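Local coordinates for MW1564 protein (PDB 3NTV), which probably transfers a methyl group from S-adenosylmethionine to a hydroxyl of its substrate, as caffeoyl-CoA O-methyltransferases do, at residues Lys27-Leu32 and Asp56-Asp61; Arg44-Val49 and Ile108-Gln113; Asp95-Thr100 and Asn139-Asp144; Asn130-Phe135 and Lys152-Lys157; Gly181-Ile186 and Lys200-Asn205. All blocks are in the same frame, centred on the assembly; numbering follows the deposited sequence. Where two conformers were deposited one is given.

Interaction 1: Lys27-Leu32 and Asp56-Asp61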
# COMPACT_ATOMS: atom_id res chain seq x y z
N LYS A 27 3.01 7.94 14.18
CA LYS A 27 4.02 7.66 15.22
C LYS A 27 3.84 6.24 15.79
O LYS A 27 4.83 5.53 15.99
CB LYS A 27 3.90 8.72 16.34
CG LYS A 27 4.94 8.62 17.45
CD LYS A 27 4.67 9.63 18.58
CE LYS A 27 3.78 9.10 19.68
NZ LYS A 27 4.52 8.25 20.64
N TYR A 28 2.59 5.85 16.04
CA TYR A 28 2.25 4.53 16.56
C TYR A 28 2.70 3.41 15.59
O TYR A 28 3.34 2.46 16.01
CB TYR A 28 0.74 4.46 16.84
CG TYR A 28 0.27 3.05 17.10
CD1 TYR A 28 0.61 2.38 18.27
CD2 TYR A 28 -0.46 2.35 16.15
CE1 TYR A 28 0.23 1.06 18.49
CE2 TYR A 28 -0.83 1.02 16.35
CZ TYR A 28 -0.49 0.39 17.53
OH TYR A 28 -0.90 -0.90 17.76
N LEU A 29 2.42 3.59 14.28
CA LEU A 29 2.84 2.59 13.28
C LEU A 29 4.35 2.56 13.09
O LEU A 29 4.90 1.47 13.04
CB LEU A 29 2.11 2.76 11.94
CG LEU A 29 0.56 2.71 11.98
CD1 LEU A 29 -0.01 2.88 10.59
CD2 LEU A 29 0.04 1.39 12.59
N ILE A 30 5.03 3.72 13.05
CA ILE A 30 6.49 3.76 12.92
C ILE A 30 7.13 3.02 14.11
O ILE A 30 8.07 2.25 13.92
CB ILE A 30 7.02 5.21 12.70
CG1 ILE A 30 6.55 5.74 11.31
CG2 ILE A 30 8.57 5.28 12.81
CD1 ILE A 30 6.67 7.23 11.09
N ASP A 31 6.55 3.18 15.33
CA ASP A 31 7.00 2.46 16.53
C ASP A 31 6.88 0.95 16.33
O ASP A 31 7.80 0.22 16.70
CB ASP A 31 6.22 2.92 17.78
CG ASP A 31 6.60 4.30 18.30
OD1 ASP A 31 7.72 4.76 17.98
OD2 ASP A 31 5.79 4.91 19.03
N LEU A 32 5.78 0.47 15.68
CA LEU A 32 5.64 -0.96 15.39
C LEU A 32 6.74 -1.42 14.43
O LEU A 32 7.26 -2.52 14.59
CB LEU A 32 4.26 -1.29 14.78
CG LEU A 32 3.08 -1.38 15.76
CD1 LEU A 32 1.77 -1.43 15.01
CD2 LEU A 32 3.20 -2.60 16.68
N ASP A 56 9.47 9.10 3.33
CA ASP A 56 8.88 8.82 4.63
C ASP A 56 8.93 7.33 4.98
O ASP A 56 8.89 6.47 4.09
CB ASP A 56 7.47 9.38 4.75
CG ASP A 56 7.47 10.89 4.77
OD1 ASP A 56 7.98 11.47 5.75
OD2 ASP A 56 7.04 11.50 3.78
N ARG A 57 9.06 7.04 6.27
CA ARG A 57 9.19 5.67 6.75
C ARG A 57 8.09 4.70 6.31
O ARG A 57 8.41 3.61 5.84
CB ARG A 57 9.36 5.64 8.27
CG ARG A 57 9.57 4.22 8.82
CD ARG A 57 10.90 3.61 8.36
NE ARG A 57 11.03 2.22 8.77
CZ ARG A 57 11.55 1.81 9.92
NH1 ARG A 57 11.99 2.69 10.81
NH2 ARG A 57 11.61 0.52 10.21
N LEU A 58 6.82 5.07 6.50
CA LEU A 58 5.75 4.12 6.14
C LEU A 58 5.67 3.92 4.64
O LEU A 58 5.42 2.80 4.18
CB LEU A 58 4.40 4.54 6.75
CG LEU A 58 4.38 4.57 8.30
CD1 LEU A 58 3.01 4.99 8.82
CD2 LEU A 58 4.77 3.22 8.91
N THR A 59 5.93 4.98 3.87
CA THR A 59 5.97 4.89 2.39
C THR A 59 7.10 3.94 1.98
O THR A 59 6.91 3.04 1.15
CB THR A 59 6.24 6.29 1.80
OG1 THR A 59 5.05 7.08 2.01
CG2 THR A 59 6.59 6.23 0.31
N LEU A 60 8.29 4.14 2.55
CA LEU A 60 9.43 3.28 2.24
C LEU A 60 9.13 1.84 2.57
O LEU A 60 9.41 0.97 1.76
CB LEU A 60 10.67 3.75 3.01
CG LEU A 60 11.87 2.83 2.85
CD1 LEU A 60 12.65 3.18 1.60
CD2 LEU A 60 12.69 2.81 4.11
N ASP A 61 8.55 1.57 3.75
CA ASP A 61 8.29 0.19 4.13
C ASP A 61 7.23 -0.51 3.26
O ASP A 61 7.35 -1.71 3.00
CB ASP A 61 8.05 0.08 5.63
CG ASP A 61 9.32 0.29 6.44
OD1 ASP A 61 10.44 0.24 5.85
OD2 ASP A 61 9.21 0.46 7.66

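Interaction 2: Arg44-Val49 and Ile108-Gln113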
# COMPACT_ATOMS: atom_id res chain seq x y z
N ARG A 44 18.28 8.86 8.82
CA ARG A 44 17.05 9.66 8.94
C ARG A 44 17.33 10.89 9.82
O ARG A 44 16.90 12.00 9.51
CB ARG A 44 15.90 8.80 9.53
CG ARG A 44 14.55 9.53 9.54
CD ARG A 44 13.36 8.58 9.70
NE ARG A 44 13.17 7.71 8.54
CZ ARG A 44 12.54 8.05 7.42
NH1 ARG A 44 12.05 9.27 7.27
NH2 ARG A 44 12.42 7.18 6.43
N GLU A 45 18.15 10.68 10.87
CA GLU A 45 18.63 11.67 11.85
C GLU A 45 19.37 12.79 11.13
O GLU A 45 19.02 13.95 11.31
CB GLU A 45 19.54 10.97 12.88
CG GLU A 45 18.87 9.95 13.80
CD GLU A 45 17.73 9.10 13.26
OE1 GLU A 45 16.57 9.56 13.33
OE2 GLU A 45 17.99 7.99 12.74
N PHE A 46 20.33 12.44 10.25
CA PHE A 46 21.08 13.41 9.45
C PHE A 46 20.15 14.24 8.55
O PHE A 46 20.30 15.46 8.49
CB PHE A 46 22.17 12.69 8.61
CG PHE A 46 22.93 13.58 7.65
CD1 PHE A 46 24.06 14.28 8.06
CD2 PHE A 46 22.50 13.73 6.33
CE1 PHE A 46 24.76 15.10 7.17
CE2 PHE A 46 23.19 14.57 5.45
CZ PHE A 46 24.32 15.24 5.87
N ALA A 47 19.18 13.58 7.87
CA ALA A 47 18.23 14.23 6.96
C ALA A 47 17.38 15.32 7.63
O ALA A 47 17.25 16.41 7.06
CB ALA A 47 17.33 13.18 6.33
N GLU A 48 16.79 15.03 8.82
CA GLU A 48 15.95 15.99 9.53
C GLU A 48 16.70 17.23 10.03
O GLU A 48 16.23 18.36 9.83
CB GLU A 48 15.04 15.35 10.60
CG GLU A 48 15.69 14.39 11.58
CD GLU A 48 14.82 13.23 12.05
OE1 GLU A 48 15.36 12.32 12.71
OE2 GLU A 48 13.60 13.24 11.76
N VAL A 49 17.90 17.02 10.59
CA VAL A 49 18.81 18.05 11.11
C VAL A 49 19.32 19.01 9.99
O VAL A 49 19.39 20.23 10.22
CB VAL A 49 19.98 17.39 11.90
CG1 VAL A 49 21.08 18.39 12.26
CG2 VAL A 49 19.48 16.68 13.16
N ILE A 108 24.62 14.34 -4.79
CA ILE A 108 25.52 13.33 -5.39
C ILE A 108 26.63 12.97 -4.40
O ILE A 108 26.84 11.78 -4.14
CB ILE A 108 26.09 13.78 -6.76
CG1 ILE A 108 25.01 13.79 -7.86
CG2 ILE A 108 27.30 12.91 -7.18
CD1 ILE A 108 25.32 14.75 -9.05
N GLN A 109 27.31 13.99 -3.80
CA GLN A 109 28.39 13.81 -2.84
C GLN A 109 27.95 13.02 -1.60
O GLN A 109 28.64 12.07 -1.22
CB GLN A 109 29.01 15.17 -2.45
CG GLN A 109 29.93 15.76 -3.51
CD GLN A 109 30.71 16.96 -3.01
OE1 GLN A 109 30.17 17.88 -2.38
NE2 GLN A 109 32.01 16.98 -3.30
N TYR A 110 26.79 13.39 -1.00
CA TYR A 110 26.20 12.72 0.17
C TYR A 110 25.90 11.25 -0.18
O TYR A 110 26.25 10.35 0.59
CB TYR A 110 24.85 13.37 0.55
CG TYR A 110 24.90 14.73 1.22
CD1 TYR A 110 26.06 15.20 1.84
CD2 TYR A 110 23.76 15.52 1.31
CE1 TYR A 110 26.09 16.43 2.49
CE2 TYR A 110 23.77 16.75 1.98
CZ TYR A 110 24.94 17.20 2.57
OH TYR A 110 24.95 18.41 3.21
N ALA A 111 25.22 11.03 -1.34
CA ALA A 111 24.88 9.67 -1.78
C ALA A 111 26.15 8.82 -1.99
O ALA A 111 26.20 7.70 -1.47
CB ALA A 111 24.02 9.72 -3.03
N LYS A 112 27.17 9.37 -2.71
CA LYS A 112 28.43 8.68 -2.97
C LYS A 112 29.11 8.25 -1.67
O LYS A 112 29.51 7.10 -1.55
CB LYS A 112 29.36 9.58 -3.81
CG LYS A 112 30.02 8.85 -4.96
CD LYS A 112 29.52 9.32 -6.32
CE LYS A 112 30.34 8.69 -7.42
NZ LYS A 112 29.80 7.37 -7.85
N GLN A 113 29.22 9.18 -0.69
CA GLN A 113 29.85 8.87 0.59
C GLN A 113 29.09 7.77 1.33
O GLN A 113 29.71 6.85 1.87
CB GLN A 113 30.02 10.12 1.48
CG GLN A 113 30.88 9.87 2.74
CD GLN A 113 32.20 9.16 2.48
OE1 GLN A 113 32.35 7.95 2.72
NE2 GLN A 113 33.19 9.89 1.98

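Interaction 3: Asp95-Thr100 and Asn139-Asp144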
# COMPACT_ATOMS: atom_id res chain seq x y z
N ASP A 95 20.92 -9.51 -4.73
CA ASP A 95 20.72 -9.48 -6.19
C ASP A 95 19.95 -8.24 -6.69
O ASP A 95 19.64 -8.15 -7.88
CB ASP A 95 20.11 -10.79 -6.71
CG ASP A 95 18.78 -11.18 -6.12
OD1 ASP A 95 18.20 -10.37 -5.35
OD2 ASP A 95 18.29 -12.28 -6.44
N ILE A 96 19.65 -7.30 -5.79
CA ILE A 96 18.94 -6.08 -6.21
C ILE A 96 19.93 -5.07 -6.73
O ILE A 96 20.98 -4.86 -6.14
CB ILE A 96 18.05 -5.49 -5.09
CG1 ILE A 96 16.80 -6.39 -4.93
CG2 ILE A 96 17.62 -4.01 -5.37
CD1 ILE A 96 16.03 -6.15 -3.66
N HIS A 97 19.57 -4.44 -7.84
CA HIS A 97 20.35 -3.37 -8.45
C HIS A 97 19.51 -2.11 -8.41
O HIS A 97 18.36 -2.14 -8.81
CB HIS A 97 20.69 -3.71 -9.92
CG HIS A 97 21.15 -2.49 -10.68
ND1 HIS A 97 22.46 -2.04 -10.59
CD2 HIS A 97 20.43 -1.57 -11.38
CE1 HIS A 97 22.50 -0.91 -11.27
NE2 HIS A 97 21.30 -0.58 -11.75
N VAL A 98 20.13 -0.96 -8.08
CA VAL A 98 19.42 0.31 -8.13
C VAL A 98 20.25 1.28 -8.98
O VAL A 98 21.44 1.48 -8.70
CB VAL A 98 19.17 0.92 -6.73
CG1 VAL A 98 18.37 2.23 -6.83
CG2 VAL A 98 18.46 -0.07 -5.80
N THR A 99 19.62 1.89 -9.98
CA THR A 99 20.20 2.98 -10.75
C THR A 99 19.47 4.24 -10.25
O THR A 99 18.22 4.28 -10.27
CB THR A 99 20.04 2.80 -12.26
OG1 THR A 99 20.93 1.76 -12.67
CG2 THR A 99 20.45 4.06 -13.04
N THR A 100 20.24 5.24 -9.77
CA THR A 100 19.67 6.50 -9.27
C THR A 100 20.23 7.68 -10.05
O THR A 100 21.45 7.85 -10.12
CB THR A 100 19.93 6.66 -7.75
OG1 THR A 100 19.58 5.47 -7.06
CG2 THR A 100 19.13 7.80 -7.15
N ASN A 139 19.83 2.84 -20.16
CA ASN A 139 19.10 1.88 -20.99
C ASN A 139 19.83 0.55 -21.24
O ASN A 139 19.48 -0.15 -22.20
CB ASN A 139 18.67 2.53 -22.30
CG ASN A 139 19.83 2.91 -23.21
OD1 ASN A 139 20.99 2.95 -22.80
ND2 ASN A 139 19.50 3.18 -24.46
N ASP A 140 20.78 0.18 -20.38
CA ASP A 140 21.52 -1.08 -20.46
C ASP A 140 20.76 -2.20 -19.71
O ASP A 140 21.20 -3.34 -19.67
CB ASP A 140 22.94 -0.93 -19.88
CG ASP A 140 23.00 -0.39 -18.45
OD1 ASP A 140 22.28 0.58 -18.14
OD2 ASP A 140 23.78 -0.94 -17.64
N LYS A 141 19.64 -1.86 -19.06
CA LYS A 141 18.86 -2.81 -18.28
C LYS A 141 17.40 -2.65 -18.56
O LYS A 141 16.96 -1.57 -19.00
CB LYS A 141 19.07 -2.53 -16.77
CG LYS A 141 20.44 -2.90 -16.25
CD LYS A 141 20.69 -2.30 -14.90
CE LYS A 141 22.15 -2.37 -14.51
NZ LYS A 141 22.61 -3.77 -14.30
N VAL A 142 16.63 -3.71 -18.24
CA VAL A 142 15.17 -3.70 -18.24
C VAL A 142 14.85 -3.59 -16.73
O VAL A 142 15.36 -4.38 -15.91
CB VAL A 142 14.54 -4.98 -18.87
CG1 VAL A 142 13.02 -5.01 -18.66
CG2 VAL A 142 14.87 -5.05 -20.36
N TYR A 143 14.08 -2.58 -16.36
CA TYR A 143 13.74 -2.35 -14.95
C TYR A 143 12.42 -3.00 -14.55
O TYR A 143 11.53 -3.19 -15.38
CB TYR A 143 13.72 -0.84 -14.63
CG TYR A 143 15.08 -0.20 -14.83
CD1 TYR A 143 16.06 -0.26 -13.85
CD2 TYR A 143 15.40 0.41 -16.04
CE1 TYR A 143 17.35 0.22 -14.08
CE2 TYR A 143 16.68 0.93 -16.27
CZ TYR A 143 17.65 0.82 -15.30
OH TYR A 143 18.90 1.34 -15.53
N ASP A 144 12.34 -3.39 -13.27
CA ASP A 144 11.14 -3.99 -12.67
C ASP A 144 10.31 -2.94 -11.94
O ASP A 144 9.13 -3.17 -11.71
CB ASP A 144 11.54 -5.07 -11.68
CG ASP A 144 12.40 -6.16 -12.31
OD1 ASP A 144 12.09 -6.55 -13.47
OD2 ASP A 144 13.39 -6.56 -11.69

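Interaction 4: Asn130-Phe135 and Lys152-Lys157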
# COMPACT_ATOMS: atom_id res chain seq x y z
N ASN A 130 21.12 15.85 -15.29
CA ASN A 130 19.72 16.18 -15.42
C ASN A 130 18.95 14.98 -16.02
O ASN A 130 19.35 14.43 -17.04
CB ASN A 130 19.59 17.40 -16.30
CG ASN A 130 18.22 17.96 -16.30
OD1 ASN A 130 17.27 17.32 -16.75
ND2 ASN A 130 18.09 19.14 -15.76
N ALA A 131 17.86 14.56 -15.35
CA ALA A 131 17.08 13.40 -15.78
C ALA A 131 16.41 13.52 -17.13
O ALA A 131 16.00 12.52 -17.70
CB ALA A 131 16.08 12.99 -14.70
N LEU A 132 16.37 14.74 -17.72
CA LEU A 132 15.85 14.84 -19.07
C LEU A 132 16.79 14.17 -20.08
O LEU A 132 16.33 13.76 -21.16
CB LEU A 132 15.67 16.32 -19.45
CG LEU A 132 14.46 17.03 -18.84
CD1 LEU A 132 14.49 18.54 -19.14
CD2 LEU A 132 13.16 16.44 -19.36
N GLU A 133 18.09 14.05 -19.75
CA GLU A 133 19.09 13.57 -20.72
C GLU A 133 19.83 12.28 -20.39
O GLU A 133 20.88 12.02 -20.99
CB GLU A 133 20.15 14.65 -20.93
CG GLU A 133 19.58 16.03 -21.20
CD GLU A 133 20.65 17.09 -21.44
OE1 GLU A 133 21.62 17.17 -20.66
OE2 GLU A 133 20.48 17.85 -22.41
N GLN A 134 19.31 11.48 -19.44
CA GLN A 134 20.03 10.27 -19.04
C GLN A 134 19.60 8.95 -19.64
O GLN A 134 20.15 7.92 -19.27
CB GLN A 134 20.11 10.15 -17.50
CG GLN A 134 20.65 11.38 -16.77
CD GLN A 134 21.95 11.90 -17.32
OE1 GLN A 134 22.87 11.13 -17.65
NE2 GLN A 134 22.05 13.23 -17.44
N PHE A 135 18.61 8.96 -20.56
CA PHE A 135 18.12 7.71 -21.17
C PHE A 135 19.23 6.76 -21.66
O PHE A 135 19.19 5.55 -21.37
CB PHE A 135 17.12 7.99 -22.31
CG PHE A 135 16.49 6.75 -22.90
CD1 PHE A 135 15.36 6.18 -22.33
CD2 PHE A 135 17.03 6.15 -24.04
CE1 PHE A 135 14.78 5.04 -22.88
CE2 PHE A 135 16.47 4.99 -24.57
CZ PHE A 135 15.35 4.45 -23.99
N LYS A 152 8.97 16.73 -8.59
CA LYS A 152 10.36 16.95 -9.00
C LYS A 152 10.51 17.23 -10.48
O LYS A 152 10.35 16.34 -11.32
CB LYS A 152 11.27 15.79 -8.56
CG LYS A 152 11.69 15.83 -7.10
CD LYS A 152 12.78 14.76 -6.81
CE LYS A 152 12.85 14.37 -5.36
NZ LYS A 152 13.74 13.20 -5.15
N ALA A 153 10.88 18.48 -10.82
CA ALA A 153 11.13 18.86 -12.21
C ALA A 153 10.04 18.42 -13.20
O ALA A 153 8.85 18.56 -12.89
CB ALA A 153 12.54 18.42 -12.64
N GLN A 154 10.42 17.88 -14.36
CA GLN A 154 9.47 17.51 -15.41
C GLN A 154 9.01 16.08 -15.19
O GLN A 154 9.34 15.19 -15.97
CB GLN A 154 10.09 17.69 -16.81
CG GLN A 154 10.59 19.12 -17.08
CD GLN A 154 12.00 19.41 -16.59
OE1 GLN A 154 12.73 18.54 -16.08
NE2 GLN A 154 12.42 20.66 -16.75
N SER A 155 8.23 15.87 -14.13
CA SER A 155 7.79 14.52 -13.77
C SER A 155 7.06 13.74 -14.86
O SER A 155 7.35 12.55 -15.02
CB SER A 155 7.02 14.53 -12.46
OG SER A 155 5.90 15.40 -12.55
N LYS A 156 6.14 14.38 -15.62
CA LYS A 156 5.42 13.69 -16.70
C LYS A 156 6.43 13.28 -17.78
O LYS A 156 6.36 12.17 -18.29
CB LYS A 156 4.34 14.59 -17.36
CG LYS A 156 3.13 14.91 -16.50
CD LYS A 156 1.96 15.40 -17.37
CE LYS A 156 2.05 16.85 -17.79
NZ LYS A 156 0.84 17.27 -18.55
N LYS A 157 7.37 14.18 -18.12
CA LYS A 157 8.37 13.87 -19.14
C LYS A 157 9.22 12.69 -18.68
O LYS A 157 9.49 11.82 -19.48
CB LYS A 157 9.27 15.09 -19.42
CG LYS A 157 8.62 16.15 -20.29
CD LYS A 157 9.63 17.26 -20.58
CE LYS A 157 9.11 18.29 -21.56
NZ LYS A 157 10.21 19.12 -22.13
O HOH W 1 15.22 18.20 -15.12

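Interaction 5: Gly181-Ile186 and Lys200-Asn205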
# COMPACT_ATOMS: atom_id res chain seq x y z
N GLY A 181 0.53 17.23 1.15
CA GLY A 181 -0.80 17.49 1.69
C GLY A 181 -1.39 18.82 1.27
O GLY A 181 -2.51 19.14 1.67
N PHE A 182 -0.65 19.59 0.45
CA PHE A 182 -1.10 20.92 -0.01
C PHE A 182 -2.15 20.92 -1.08
O PHE A 182 -2.77 21.96 -1.26
CB PHE A 182 0.07 21.78 -0.48
CG PHE A 182 0.96 22.30 0.62
CD1 PHE A 182 0.49 23.24 1.53
CD2 PHE A 182 2.30 21.95 0.67
CE1 PHE A 182 1.32 23.74 2.53
CE2 PHE A 182 3.14 22.46 1.66
CZ PHE A 182 2.64 23.35 2.59
N VAL A 183 -2.34 19.82 -1.83
CA VAL A 183 -3.30 19.77 -2.94
C VAL A 183 -4.69 20.38 -2.72
O VAL A 183 -5.19 21.05 -3.63
CB VAL A 183 -3.36 18.41 -3.69
CG1 VAL A 183 -2.06 18.12 -4.43
CG2 VAL A 183 -3.72 17.28 -2.74
N SER A 184 -5.27 20.18 -1.52
CA SER A 184 -6.61 20.69 -1.18
C SER A 184 -6.60 21.80 -0.11
O SER A 184 -7.67 22.27 0.31
CB SER A 184 -7.51 19.54 -0.74
OG SER A 184 -7.65 18.57 -1.76
N ASP A 185 -5.41 22.22 0.33
CA ASP A 185 -5.21 23.22 1.37
C ASP A 185 -5.38 24.67 0.90
O ASP A 185 -4.78 25.07 -0.10
CB ASP A 185 -3.81 23.02 2.00
CG ASP A 185 -3.50 23.75 3.30
OD1 ASP A 185 -4.37 24.50 3.79
OD2 ASP A 185 -2.39 23.55 3.84
N ILE A 186 -6.16 25.47 1.66
CA ILE A 186 -6.37 26.89 1.38
C ILE A 186 -5.05 27.64 1.55
O ILE A 186 -4.79 28.60 0.81
CB ILE A 186 -7.51 27.49 2.26
CG1 ILE A 186 -8.90 26.95 1.82
CG2 ILE A 186 -7.49 29.04 2.29
CD1 ILE A 186 -9.69 27.76 0.72
N LYS A 200 1.32 21.39 -10.87
CA LYS A 200 2.10 20.35 -11.54
C LYS A 200 1.66 18.94 -11.09
O LYS A 200 1.45 18.07 -11.93
CB LYS A 200 3.61 20.55 -11.23
CG LYS A 200 4.51 19.53 -11.93
CD LYS A 200 5.89 19.44 -11.24
CE LYS A 200 6.78 20.59 -11.57
NZ LYS A 200 8.15 20.38 -11.04
N VAL A 201 1.51 18.74 -9.79
CA VAL A 201 1.15 17.44 -9.20
C VAL A 201 -0.26 17.06 -9.61
O VAL A 201 -0.51 15.93 -10.02
CB VAL A 201 1.39 17.46 -7.66
CG1 VAL A 201 0.73 16.28 -6.98
CG2 VAL A 201 2.89 17.47 -7.36
N GLN A 202 -1.20 18.03 -9.54
CA GLN A 202 -2.57 17.75 -9.97
C GLN A 202 -2.61 17.38 -11.44
O GLN A 202 -3.31 16.42 -11.78
CB GLN A 202 -3.51 18.91 -9.65
CG GLN A 202 -3.76 19.09 -8.14
CD GLN A 202 -4.62 20.30 -7.81
OE1 GLN A 202 -5.05 20.49 -6.66
NE2 GLN A 202 -4.81 21.20 -8.75
N ASP A 203 -1.88 18.12 -12.31
CA ASP A 203 -1.80 17.79 -13.74
C ASP A 203 -1.21 16.38 -13.94
O ASP A 203 -1.72 15.62 -14.75
CB ASP A 203 -0.95 18.83 -14.50
CG ASP A 203 -1.63 20.17 -14.66
OD1 ASP A 203 -2.84 20.27 -14.31
OD2 ASP A 203 -0.97 21.12 -15.13
N TYR A 204 -0.13 16.05 -13.21
CA TYR A 204 0.50 14.73 -13.28
C TYR A 204 -0.51 13.64 -12.93
O TYR A 204 -0.61 12.67 -13.67
CB TYR A 204 1.73 14.65 -12.34
CG TYR A 204 2.40 13.30 -12.31
CD1 TYR A 204 3.48 13.02 -13.14
CD2 TYR A 204 1.94 12.28 -11.48
CE1 TYR A 204 4.11 11.77 -13.12
CE2 TYR A 204 2.55 11.03 -11.45
CZ TYR A 204 3.65 10.78 -12.26
OH TYR A 204 4.31 9.57 -12.24
N ASN A 205 -1.22 13.78 -11.81
CA ASN A 205 -2.20 12.77 -11.38
C ASN A 205 -3.29 12.51 -12.42
O ASN A 205 -3.59 11.35 -12.72
CB ASN A 205 -2.80 13.14 -10.04
CG ASN A 205 -1.79 13.14 -8.92
OD1 ASN A 205 -0.70 12.55 -9.02
ND2 ASN A 205 -2.10 13.85 -7.86

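Interaction 1: Lys27-Leu32 and Asp56-Asp61
Ile30 and Leu58 bury the most surface here, and a single methylene carries much of their meeting. CG1 of Ile30 rests 3.9 Å from CG of Leu58 and equally close to its CD2 methyl, so the isoleucine rests on the branch point and the CD2 arm of the leucine. Leu58 CD1 is the methyl nearer Leu29, 3.9 Å from its CB, with CD2 close behind; these two leucines run at about a right angle. Arg57 supplies the other flank through its aliphatic base, CB lying 4.1 Å from Ile30 CG1. The arginine chain then bends at its second torsion (chi2 66°), which carries the head group toward Asp61, one helical turn on. There Arg57 NE donates to Asp61 OD2 at 2.8 Å in a salt bridge, meeting the syn side of the carboxylate from 34° out of its plane. His33 ND1 is hydrogen-bonded to the same oxygen, so OD2 has two partners. The contact illustrates apolar packing bordered by an internal ion pair. It joins helix 22-33 to the start of helix 57-70, their local axes 49° apart, while Leu219 and Asn220 of the second subunit pack on Leu29 and Leu58.

Interaction 2: Arg44-Val49 and Ile108-Gln113
Phe46 and Tyr110 make this contact between them, a T-shaped pair set on two surface helices. Following 44-49 in order, Arg44 comes first, its guanidinium held away from the aromatic pair by a salt bridge with Glu41 and hydrogen bonds with Tyr84 OH and the backbone oxygen of Val55. Phe46 is the residue that reaches over, its ring sent across to the other helix with CG anti to the backbone N (chi1 175°). The outer corner of the ring leads, CZ standing 3.9 Å from Tyr110 CZ and above the tyrosine ring, displaced toward its rim on the hydroxyl side. A second touch, Phe46 CE2 to Tyr110 CE2 at 4.1 Å, shows that a whole ring edge is presented. The ring planes are at 89° and the centroids 5.3 Å apart, the classic edge-to-face geometry in which slightly positive C-H groups point at a pi cloud. Ala47 follows, turned to Ile54, while Ile82 touches both aromatic rings. Helix 105-117 is the connecting helix of a beta-alpha-beta crossover between the parallel strands 97-102 and 124-128, a unit characteristic of the Rossmann-like fold of class I methyltransferases.

Interaction 3: Asp95-Thr100 and Asn139-Asp144
Lys141 lays the end of its aliphatic chain over one face of the His97 imidazole, with CE 3.5 Å from the ring centroid and 16° off the normal. This CH-pi contact lies at the N-terminal ends of parallel strands of the Rossmann-like sheet. Strands 97-102 and 143-149 are not neighbours, since strand 74-78 runs between them, so they communicate through side chains alone. Lysine CD joins in, 3.6 Å from His97 CD2, and a bend at the last torsion (chi4 -66°) leaves NZ 4.1 Å from His97 ND1. The CE hydrogens, probably polarised by the neighbouring ammonium, suit a pi face. Deeper in, Tyr143 and Thr99 cross at about a right angle, both touching Leu76 of the intervening strand. Tyr143 OH is hydrogen-bonded to the backbone oxygen of Val138 and is 3.8 Å from Thr99 CB. Arg125 NE donates to Thr99 OG1, which also lies at the imidazole edge, 2.5 Å from His97 NE2, a hydrogen bond of doubtfully short length with either atom the possible donor.

Interaction 4: Asn130-Phe135 and Lys152-Lys157
The flat carboxamide of Gln154 takes the Leu132 side chain over one of its faces: methyl CD1 stands 3.5 Å from OE1 and 3.7 Å from CD, with NE2 scarcely farther. The glutamine chain bends at its second torsion (chi2 85°), which folds the amide back toward the leucine. The second methyl, Leu132 CD2, also reaches the extended chain of Lys157, whose CD is 3.8 Å away. A water completes the bridge between the segments, donating to Gln154 OE1 at 2.7 Å and to Asn130 OD1 at 2.8 Å. That asparagine oxygen is already engaged in its carbonyl plane by Leu132 N at 2.9 Å, an Asx turn that fixes the loop just where the leucine emerges. Asn130 O is gripped from opposite faces of its plane by Gln134 NE2 and Glu133 N. This surface contact therefore ties the loop that follows strand 124-128, the outermost strand beside 97-102, to the N-terminal end of helix 155-162, whose Phe158 packs under Ala131 and Leu132.

Interaction 5: Gly181-Ile186 and Lys200-Asn205
Val183 and Gln202 lie side by side and point opposite ways. The glutamine is stretched out (chi2 176°), and this takes its amide beyond the valine side chain to the valine backbone, while the methylene CG stays level with methyl CG1 of Val183 at 4.2 Å. In the model Gln202 OE1 lies 3.1 Å from Val183 O; the two ends of the amide may well be exchanged, and with the nitrogen in that place a hydrogen bond would be possible. A second apolar touch comes from the neighbouring residue of the helix, Val201, whose CG1 is 4.2 Å from the same CG1 methyl of Val183. One valine methyl thus faces two successive helix residues, which places the turn at 181-186 against the side of helix 192-209. The turn itself is closed by a backbone bond from Asp185 N to Phe182 O at 3.1 Å, and Phe182 packs on Val194 and Val198 of the same helix. Tyr28 of the second subunit packs on Gln202 and, through its hydroxyl, is hydrogen-bonded to Asn205 ND2; Asn25 of that subunit packs on Val183. As an example of loop-on-helix packing, the contact combines a small apolar core with an amide at its border. Its chemistry, with no charged pair between the segments, implies reliance mainly on apolar packing, perhaps with one amide-carbonyl hydrogen bond.

Interactions 1 and 2 touch where Arg44 packs on the start of helix 57-70, with centres about 19 Å apart, and their segments alternate along the chain. Interaction 2 alternates in the same way with interaction 3, whose strand 97-102 leads into helix 105-117. Interactions 3 and 4, centres about 17 Å apart, share the succession of strand 143-149 and helix 155-162. Interaction 4 in turn meets interaction 5 through Ala153 O and Lys200 NZ, 2.7 Å apart and probably hydrogen-bonded. Interactions 3 and 5, centres about 30 Å apart, lie on opposite sides of the chain's centre. Interactions 1 and 5 both carry contacts with the second subunit.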